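Local coordinates for protein Endonuclease/exonuclease/phosphatase (Beutenbergia cavernae DSM 12333, PDB 4RUW) that is a zinc-containing member of the endonuclease/exonuclease/phosphatase family, pairing a DNase I-like fold with an Ig-like domain, its precise function not established, at residues V365-G370 with D375-R380. Residues are numbered along the deposited sequence; the frame is centred on the assembly and turned at random.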
ATOM      1  N   VAL A 365      13.675  -9.763  -0.953  1.00 12.66           N
ATOM      2  CA  VAL A 365      13.199 -11.072  -1.359  1.00 12.92           C
ATOM      3  C   VAL A 365      12.011 -11.436  -0.495  1.00 12.61           C
ATOM      4  O   VAL A 365      12.072 -11.375   0.741  1.00 13.09           O
ATOM      5  CB  VAL A 365      14.298 -12.135  -1.241  1.00 14.35           C
ATOM      6  CG1 VAL A 365      13.792 -13.484  -1.724  1.00 15.54           C
ATOM      7  CG2 VAL A 365      15.500 -11.714  -2.039  1.00 15.37           C
ATOM      8  N   CYS A 366      10.940 -11.851  -1.153  0.57 13.22           N
ATOM      9  CA  CYS A 366       9.692 -12.089  -0.464  0.57 13.60           C
ATOM     10  C   CYS A 366       9.065 -13.416  -0.850  0.57 12.91           C
ATOM     11  O   CYS A 366       8.809 -13.669  -2.029  0.57 14.79           O
ATOM     12  CB  CYS A 366       8.723 -10.958  -0.784  0.57 15.76           C
ATOM     13  SG  CYS A 366       7.058 -11.299  -0.264  0.57 17.58           S
ATOM     14  N   LYS A 367       8.835 -14.263   0.150  1.00 13.25           N
ATOM     15  CA  LYS A 367       8.028 -15.461  -0.025  1.00 13.30           C
ATOM     16  C   LYS A 367       6.579 -15.060   0.238  1.00 13.82           C
ATOM     17  O   LYS A 367       6.219 -14.699   1.362  1.00 14.67           O
ATOM     18  CB  LYS A 367       8.448 -16.564   0.946  1.00 14.70           C
ATOM     19  CG  LYS A 367       7.513 -17.769   0.906  1.00 15.47           C
ATOM     20  CD  LYS A 367       7.904 -18.839   1.911  1.00 16.60           C
ATOM     21  CE  LYS A 367       6.856 -19.934   1.980  1.00 17.28           C
ATOM     22  NZ  LYS A 367       7.190 -20.968   3.004  1.00 17.67           N
ATOM     23  N   ASN A 368       5.752 -15.102  -0.800  1.00 14.33           N
ATOM     24  CA  ASN A 368       4.369 -14.673  -0.664  1.00 14.33           C
ATOM     25  C   ASN A 368       3.444 -15.871  -0.701  1.00 15.91           C
ATOM     26  O   ASN A 368       2.665 -16.056  -1.634  1.00 18.35           O
ATOM     27  CB  ASN A 368       4.003 -13.653  -1.738  1.00 14.45           C
ATOM     28  CG  ASN A 368       2.809 -12.818  -1.345  1.00 13.91           C
ATOM     29  OD1 ASN A 368       2.664 -12.444  -0.179  1.00 14.80           O
ATOM     30  ND2 ASN A 368       1.934 -12.543  -2.302  1.00 13.94           N
ATOM     31  N   ARG A 369       3.560 -16.690   0.334  1.00 15.74           N
ATOM     32  CA  ARG A 369       2.951 -18.004   0.359  1.00 18.81           C
ATOM     33  C   ARG A 369       2.730 -18.366   1.818  1.00 18.56           C
ATOM     34  O   ARG A 369       3.609 -18.150   2.652  1.00 19.86           O
ATOM     35  CB  ARG A 369       3.933 -18.969  -0.306  1.00 23.81           C
ATOM     36  CG  ARG A 369       3.508 -20.394  -0.490  1.00 26.86           C
ATOM     37  CD  ARG A 369       4.585 -21.099  -1.311  1.00 28.48           C
ATOM     38  NE  ARG A 369       4.433 -22.546  -1.312  1.00 28.76           N
ATOM     39  CZ  ARG A 369       4.056 -23.261  -2.366  1.00 29.27           C
ATOM     40  NH1 ARG A 369       3.787 -22.659  -3.518  1.00 28.00           N
ATOM     41  NH2 ARG A 369       3.949 -24.581  -2.269  1.00 31.68           N
ATOM     42  N   GLY A 370       1.541 -18.881   2.124  1.00 17.91           N
ATOM     43  CA  GLY A 370       1.220 -19.322   3.465  1.00 18.25           C
ATOM     44  C   GLY A 370       0.702 -18.206   4.347  1.00 17.64           C
ATOM     45  O   GLY A 370       0.995 -17.029   4.125  1.00 17.95           O
ATOM     46  N   ASP A 375       5.119 -24.036   5.026  1.00 20.44           N
ATOM     47  CA  ASP A 375       5.242 -25.315   4.324  1.00 21.28           C
ATOM     48  C   ASP A 375       6.694 -25.724   4.070  1.00 21.41           C
ATOM     49  O   ASP A 375       6.962 -26.743   3.436  1.00 23.48           O
ATOM     50  CB  ASP A 375       4.439 -25.316   3.012  1.00 23.07           C
ATOM     51  CG  ASP A 375       4.956 -24.309   1.984  1.00 23.66           C
ATOM     52  OD1 ASP A 375       5.992 -23.650   2.218  1.00 20.91           O
ATOM     53  OD2 ASP A 375       4.318 -24.191   0.915  1.00 26.89           O
ATOM     54  N   GLY A 376       7.627 -24.928   4.570  1.00 20.64           N
ATOM     55  CA  GLY A 376       9.033 -25.254   4.444  1.00 20.29           C
ATOM     56  C   GLY A 376       9.681 -24.782   3.161  1.00 19.71           C
ATOM     57  O   GLY A 376      10.895 -24.890   3.010  1.00 22.11           O
ATOM     58  N   THR A 377       8.887 -24.268   2.227  1.00 17.93           N
ATOM     59  CA  THR A 377       9.457 -23.739   0.994  1.00 17.70           C
ATOM     60  C   THR A 377      10.102 -22.382   1.255  1.00 16.85           C
ATOM     61  O   THR A 377       9.820 -21.719   2.257  1.00 17.16           O
ATOM     62  CB  THR A 377       8.423 -23.606  -0.145  1.00 19.00           C
ATOM     63  OG1 THR A 377       7.422 -22.645   0.215  1.00 19.49           O
ATOM     64  CG2 THR A 377       7.775 -24.952  -0.458  1.00 20.77           C
ATOM     65  N   ALA A 378      10.981 -21.969   0.354  1.00 16.74           N
ATOM     66  CA  ALA A 378      11.629 -20.672   0.476  1.00 17.17           C
ATOM     67  C   ALA A 378      11.727 -20.032  -0.896  1.00 16.04           C
ATOM     68  O   ALA A 378      11.755 -20.725  -1.912  1.00 17.45           O
ATOM     69  CB  ALA A 378      13.020 -20.826   1.081  1.00 19.02           C
ATOM     70  N   VAL A 379      11.761 -18.704  -0.924  1.00 15.09           N
ATOM     71  CA  VAL A 379      12.083 -17.990  -2.154  1.00 14.93           C
ATOM     72  C   VAL A 379      13.534 -17.532  -2.072  1.00 14.96           C
ATOM     73  O   VAL A 379      13.948 -16.905  -1.091  1.00 16.04           O
ATOM     74  CB  VAL A 379      11.112 -16.815  -2.436  1.00 15.56           C
ATOM     75  CG1 VAL A 379      11.616 -15.961  -3.593  1.00 16.91           C
ATOM     76  CG2 VAL A 379       9.714 -17.361  -2.729  1.00 16.19           C
ATOM     77  N   ARG A 380      14.313 -17.891  -3.083  1.00 15.49           N
ATOM     78  CA  ARG A 380      15.734 -17.584  -3.080  1.00 16.93           C
ATOM     79  C   ARG A 380      16.082 -16.746  -4.296  1.00 16.34           C
ATOM     80  O   ARG A 380      15.659 -17.044  -5.415  1.00 18.72           O
ATOM     81  CB  ARG A 380      16.551 -18.876  -3.063  1.00 19.74           C
ATOM     82  CG  ARG A 380      18.049 -18.680  -3.165  1.00 22.13           C
ATOM     83  CD  ARG A 380      18.760 -19.976  -2.824  1.00 26.48           C
ATOM     84  NE  ARG A 380      18.436 -20.382  -1.459  1.00 29.17           N
ATOM     85  CZ  ARG A 380      18.380 -21.643  -1.040  1.00 32.47           C
ATOM     86  NH1 ARG A 380      18.630 -22.640  -1.881  1.00 32.93           N
ATOM     87  NH2 ARG A 380      18.067 -21.906   0.224  1.00 34.93           N
TER
HETATM   88  O   HOH W   1       4.160 -21.493   3.682  1.00 24.83           O
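Lys367 and Arg369 reach across to Asp375 and grip its carboxylate by different oxygens. The extended Lys367 chain, its CG anti to the backbone N (chi1 173°), crosses Thr377 at about a right angle and brings NZ to Asp375 OD1 at 3.0 Å. The same ammonium donates to the backbone, Lys367 NZ to Thr377 O at 2.8 Å, from above the carbonyl plane. Gly398 O, the Asp374 carboxylate and a water that also accepts from Asp375 N hold it as well, so the ammonium links the 368-377 connection to the loop holding Gly398.

Arg369 presents the edge of its guanidinium: Arg369 NE donates to Asp375 OD2 at 2.8 Å, on that oxygen's syn lone pair, with the two planes turned 44° apart, while NH2 adds a weak bond to that oxygen. Its NH1 pairs with Asp348. Asp375 OD1 also accepts from Thr377 OG1 (2.7 Å) and, closing an Asx turn, from Thr377 N; these two bonds steady OD1, and the two cations nearby would favour the ionised carboxylate.

Beyond this network the contact becomes apolar. Val379 lays CG2 3.7 Å from Lys367 CA, and its CG1 meets Val365 CG1 at 3.8 Å. Strands 360-367 and 378-384 belong to different antiparallel sheets, and the salt-bridge network ties down the connection that passes from one to the other; apolar side chains packed between two facing sheets are characteristic of the beta-sandwich of an Ig-like domain.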